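Local coordinates for protein Pbp related beta-lactamase (Pyrococcus abyssi, PDB 2QMI) that probably acts as a self-compartmentalizing peptidase of the penicillin-binding protein and beta-lactamase family, working as an octamer, at residues K186-L189 / E190-M194; D436-E440 / R441-I445. All blocks are in the same frame, centred on the assembly; numbering follows the deposited sequence.

Interaction 1: residues K186-L189 / E190-M194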
# COMPACT_ATOMS: atom_id res chain seq x y z
N LYS A 186 -12.07 -12.82 -55.27
CA LYS A 186 -12.32 -13.07 -56.68
C LYS A 186 -13.10 -11.98 -57.42
O LYS A 186 -12.70 -11.55 -58.50
CB LYS A 186 -13.07 -14.39 -56.84
CG LYS A 186 -12.35 -15.60 -56.26
CD LYS A 186 -11.16 -16.00 -57.11
CE LYS A 186 -10.53 -17.29 -56.61
NZ LYS A 186 -9.37 -17.68 -57.47
N LYS A 187 -14.21 -11.53 -56.83
CA LYS A 187 -15.06 -10.53 -57.47
C LYS A 187 -14.70 -9.06 -57.26
O LYS A 187 -15.30 -8.19 -57.91
CB LYS A 187 -16.51 -10.74 -57.04
CG LYS A 187 -17.01 -12.16 -57.18
CD LYS A 187 -16.86 -12.67 -58.60
CE LYS A 187 -17.22 -14.16 -58.68
NZ LYS A 187 -17.18 -14.64 -60.09
N ILE A 188 -13.74 -8.76 -56.39
CA ILE A 188 -13.40 -7.36 -56.11
C ILE A 188 -11.92 -7.01 -56.02
O ILE A 188 -11.44 -6.13 -56.74
CB ILE A 188 -14.12 -6.88 -54.81
CG1 ILE A 188 -15.63 -6.87 -55.02
CG2 ILE A 188 -13.65 -5.47 -54.44
CD1 ILE A 188 -16.44 -6.50 -53.78
N LEU A 189 -11.20 -7.68 -55.13
CA LEU A 189 -9.78 -7.40 -54.93
C LEU A 189 -8.89 -7.65 -56.15
O LEU A 189 -8.10 -6.78 -56.53
CB LEU A 189 -9.25 -8.20 -53.74
CG LEU A 189 -9.89 -7.85 -52.39
CD1 LEU A 189 -9.15 -8.58 -51.26
CD2 LEU A 189 -9.83 -6.33 -52.19
N GLU A 190 -9.00 -8.82 -56.77
CA GLU A 190 -8.16 -9.13 -57.92
C GLU A 190 -8.49 -8.26 -59.13
O GLU A 190 -7.60 -7.69 -59.75
CB GLU A 190 -8.24 -10.63 -58.26
CG GLU A 190 -7.77 -11.52 -57.10
CD GLU A 190 -7.66 -13.00 -57.45
OE1 GLU A 190 -8.63 -13.57 -58.00
OE2 GLU A 190 -6.60 -13.60 -57.15
N PRO A 191 -9.78 -8.14 -59.49
CA PRO A 191 -10.10 -7.30 -60.65
C PRO A 191 -9.74 -5.83 -60.42
O PRO A 191 -9.60 -5.06 -61.38
CB PRO A 191 -11.61 -7.51 -60.83
CG PRO A 191 -12.07 -7.95 -59.47
CD PRO A 191 -10.97 -8.86 -59.02
N LEU A 192 -9.59 -5.44 -59.16
CA LEU A 192 -9.25 -4.06 -58.83
C LEU A 192 -7.74 -3.89 -58.64
O LEU A 192 -7.25 -2.77 -58.44
CB LEU A 192 -9.98 -3.62 -57.55
CG LEU A 192 -10.97 -2.46 -57.66
CD1 LEU A 192 -11.83 -2.60 -58.92
CD2 LEU A 192 -11.84 -2.44 -56.41
N GLY A 193 -7.01 -4.99 -58.71
CA GLY A 193 -5.56 -4.94 -58.57
C GLY A 193 -4.99 -4.86 -57.16
O GLY A 193 -3.80 -4.61 -56.98
N MET A 194 -5.85 -5.08 -56.16
CA MET A 194 -5.43 -5.04 -54.76
C MET A 194 -4.82 -6.37 -54.36
O MET A 194 -5.50 -7.24 -53.80
CB MET A 194 -6.63 -4.71 -53.88
CG MET A 194 -7.13 -3.29 -54.09
SD MET A 194 -8.87 -3.06 -53.78
CE MET A 194 -8.87 -2.96 -51.94
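L189 and M194 meet through backbone and side chain alike where helix 180-189 ends. The polar part centres on L189 O, which accepts a hydrogen bond from M194 N at 2.8 Å; the donor stands 24° away from the carbonyl plane. L192 N, by contrast, makes only weak bonds to I188 O and L189 O. G193 N bonds to E190 O at 3.0 Å, closing a type I turn from E190 to G193. Together with the M194 N bond and the positive phi of G193 (81°), this defines a Schellman motif with G193 as the C-prime residue, the signature of a helix being terminated and its chain turned aside. P191 contributes by shape: its CD lies 3.2 Å from K186 O and its CG 3.3 Å from I188 O, so the side of the ring formed by CD and CG packs against these two carbonyl oxygens. Among apolar side chains, M194 crosses L189 at about a right angle, its chain bending at chi3 (79°) to set CE 3.5 Å from L189 CD2. I188 and L192 run alongside each other, CG2 to CD2 at 4.0 Å. F64 of helix 61-74 touches both L189 and M194, while Y247 of helix 241-252 packs on L192 and M194. Of the charged pair, K186 and E190 lie side by side without a salt bridge, NZ remaining 4.2 Å from OE1.

Interaction 2: residues D436-E440 / R441-I445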
# COMPACT_ATOMS: atom_id res chain seq x y z
N ASP A 436 -9.47 34.19 -17.17
CA ASP A 436 -10.38 34.51 -16.07
C ASP A 436 -11.62 33.64 -16.15
O ASP A 436 -12.30 33.61 -17.17
CB ASP A 436 -10.85 35.97 -16.13
CG ASP A 436 -9.74 36.96 -15.86
OD1 ASP A 436 -9.10 37.41 -16.84
OD2 ASP A 436 -9.53 37.29 -14.68
N LEU A 437 -11.92 32.93 -15.06
CA LEU A 437 -13.10 32.08 -15.01
C LEU A 437 -14.14 32.72 -14.10
O LEU A 437 -13.87 33.04 -12.94
CB LEU A 437 -12.73 30.68 -14.48
CG LEU A 437 -13.91 29.76 -14.13
CD1 LEU A 437 -14.85 29.62 -15.32
CD2 LEU A 437 -13.39 28.41 -13.72
N ILE A 438 -15.34 32.93 -14.63
CA ILE A 438 -16.42 33.52 -13.86
C ILE A 438 -17.48 32.43 -13.75
O ILE A 438 -18.12 32.09 -14.74
CB ILE A 438 -17.07 34.73 -14.56
CG1 ILE A 438 -16.02 35.79 -14.91
CG2 ILE A 438 -18.17 35.30 -13.68
CD1 ILE A 438 -15.30 36.39 -13.72
N PHE A 439 -17.66 31.88 -12.55
CA PHE A 439 -18.64 30.83 -12.35
C PHE A 439 -19.56 31.14 -11.16
O PHE A 439 -19.14 31.10 -10.00
CB PHE A 439 -17.92 29.49 -12.15
CG PHE A 439 -18.85 28.33 -11.98
CD1 PHE A 439 -19.84 28.08 -12.93
CD2 PHE A 439 -18.75 27.49 -10.88
CE1 PHE A 439 -20.71 27.00 -12.78
CE2 PHE A 439 -19.61 26.41 -10.72
CZ PHE A 439 -20.60 26.17 -11.67
N GLU A 440 -20.81 31.43 -11.48
CA GLU A 440 -21.82 31.80 -10.50
C GLU A 440 -21.32 32.99 -9.67
O GLU A 440 -21.19 34.09 -10.19
CB GLU A 440 -22.18 30.62 -9.58
CG GLU A 440 -23.36 30.95 -8.66
CD GLU A 440 -23.09 30.60 -7.20
OE1 GLU A 440 -21.93 30.72 -6.76
OE2 GLU A 440 -24.05 30.21 -6.49
N ARG A 441 -21.02 32.76 -8.39
CA ARG A 441 -20.56 33.85 -7.52
C ARG A 441 -19.07 34.13 -7.56
O ARG A 441 -18.64 35.23 -7.23
CB ARG A 441 -20.94 33.56 -6.06
CG ARG A 441 -19.98 32.59 -5.36
CD ARG A 441 -20.54 32.09 -4.03
NE ARG A 441 -21.86 31.49 -4.22
CZ ARG A 441 -22.69 31.15 -3.23
NH1 ARG A 441 -22.34 31.34 -1.97
NH2 ARG A 441 -23.88 30.65 -3.53
N TYR A 442 -18.27 33.15 -7.97
CA TYR A 442 -16.82 33.32 -7.95
C TYR A 442 -16.11 33.86 -9.19
O TYR A 442 -16.66 33.88 -10.29
CB TYR A 442 -16.17 31.98 -7.60
CG TYR A 442 -16.76 31.27 -6.39
CD1 TYR A 442 -16.42 31.65 -5.10
CD2 TYR A 442 -17.62 30.18 -6.56
CE1 TYR A 442 -16.91 30.96 -3.99
CE2 TYR A 442 -18.12 29.48 -5.45
CZ TYR A 442 -17.76 29.88 -4.18
OH TYR A 442 -18.23 29.19 -3.09
N ARG A 443 -14.88 34.30 -8.97
CA ARG A 443 -13.98 34.75 -10.02
C ARG A 443 -12.71 33.96 -9.72
O ARG A 443 -12.26 33.94 -8.57
CB ARG A 443 -13.67 36.25 -9.94
CG ARG A 443 -12.57 36.64 -10.94
CD ARG A 443 -12.19 38.12 -10.91
NE ARG A 443 -11.18 38.42 -11.93
CZ ARG A 443 -10.68 39.63 -12.17
NH1 ARG A 443 -11.08 40.68 -11.48
NH2 ARG A 443 -9.77 39.79 -13.12
N LEU A 444 -12.15 33.32 -10.73
CA LEU A 444 -10.94 32.51 -10.56
C LEU A 444 -9.95 32.82 -11.69
O LEU A 444 -10.34 33.01 -12.84
CB LEU A 444 -11.31 31.03 -10.58
CG LEU A 444 -12.34 30.60 -9.53
CD1 LEU A 444 -12.92 29.24 -9.88
CD2 LEU A 444 -11.69 30.60 -8.16
N ILE A 445 -8.66 32.87 -11.36
CA ILE A 445 -7.65 33.19 -12.36
C ILE A 445 -6.59 32.10 -12.47
O ILE A 445 -5.89 31.80 -11.50
CB ILE A 445 -6.97 34.53 -12.04
CG1 ILE A 445 -8.03 35.63 -11.90
CG2 ILE A 445 -5.95 34.88 -13.14
CD1 ILE A 445 -7.47 36.96 -11.42
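E440 and R441, neighbours at the tip of a hairpin, are joined by a side-on salt bridge: R441 NE reaches E440 OE1 at 2.7 Å and R441 NH2 reaches E440 OE2 at 3.0 Å. Both nitrogens use the syn sides, with the carboxylate and guanidinium planes 20° apart. E440 OE1 also accepts R441 N on its anti side at 2.8 Å, so three bonds fix the carboxylate. A chi1 of 81° sets R441 CG over the centre of one face of the Y442 ring, 3.4 Å above the plane, and the bend at chi3 (55°) turns NE and NH2 to the carboxylate. At the other end, R443 runs extended to D436, NH2 meeting OD2 at 3.0 Å from above the carboxylate plane; NE adds a weak bond. E440 and R441 are the central pair of a type II' turn from F439 to Y442. F439 and Y442 form a hydrogen-bonded antiparallel pair, as do L437 and L444, whose L437 N to L444 O bond is 2.7 Å long and almost straight. L437 and L444 also touch through CD2 and CD1. In the second subunit, E118 takes a hydrogen bond with Y442 OH, and W149 offers its carbonyl to R443 NH1 and its ring for a cation-pi contact. Within the chain, strands 434-439 and 442-446 belong to a closed eight-stranded antiparallel barrel, where 422-431 pairs with the former and 368-371 with the latter.

In the fold
Interaction 1 precedes interaction 2 along the chain, and their centres are 61 Å apart, with about 49 Å between nearest atoms. They lie on opposite sides of the chain's centre and share no helix, strand or sheet. Residues 186-194 belong to the beta-lactamase family region, at the end of helix 180-189, and no other protein chain of the assembly touches them. Residues 436-445 form the last hairpin of the barrel in the Pab87 octamerisation region, and six of them come within reach of a second subunit. Thus one contact ends a helix at the partly buried periphery of a single subunit, whereas the other lies where two copies meet in the eight-chain assembly.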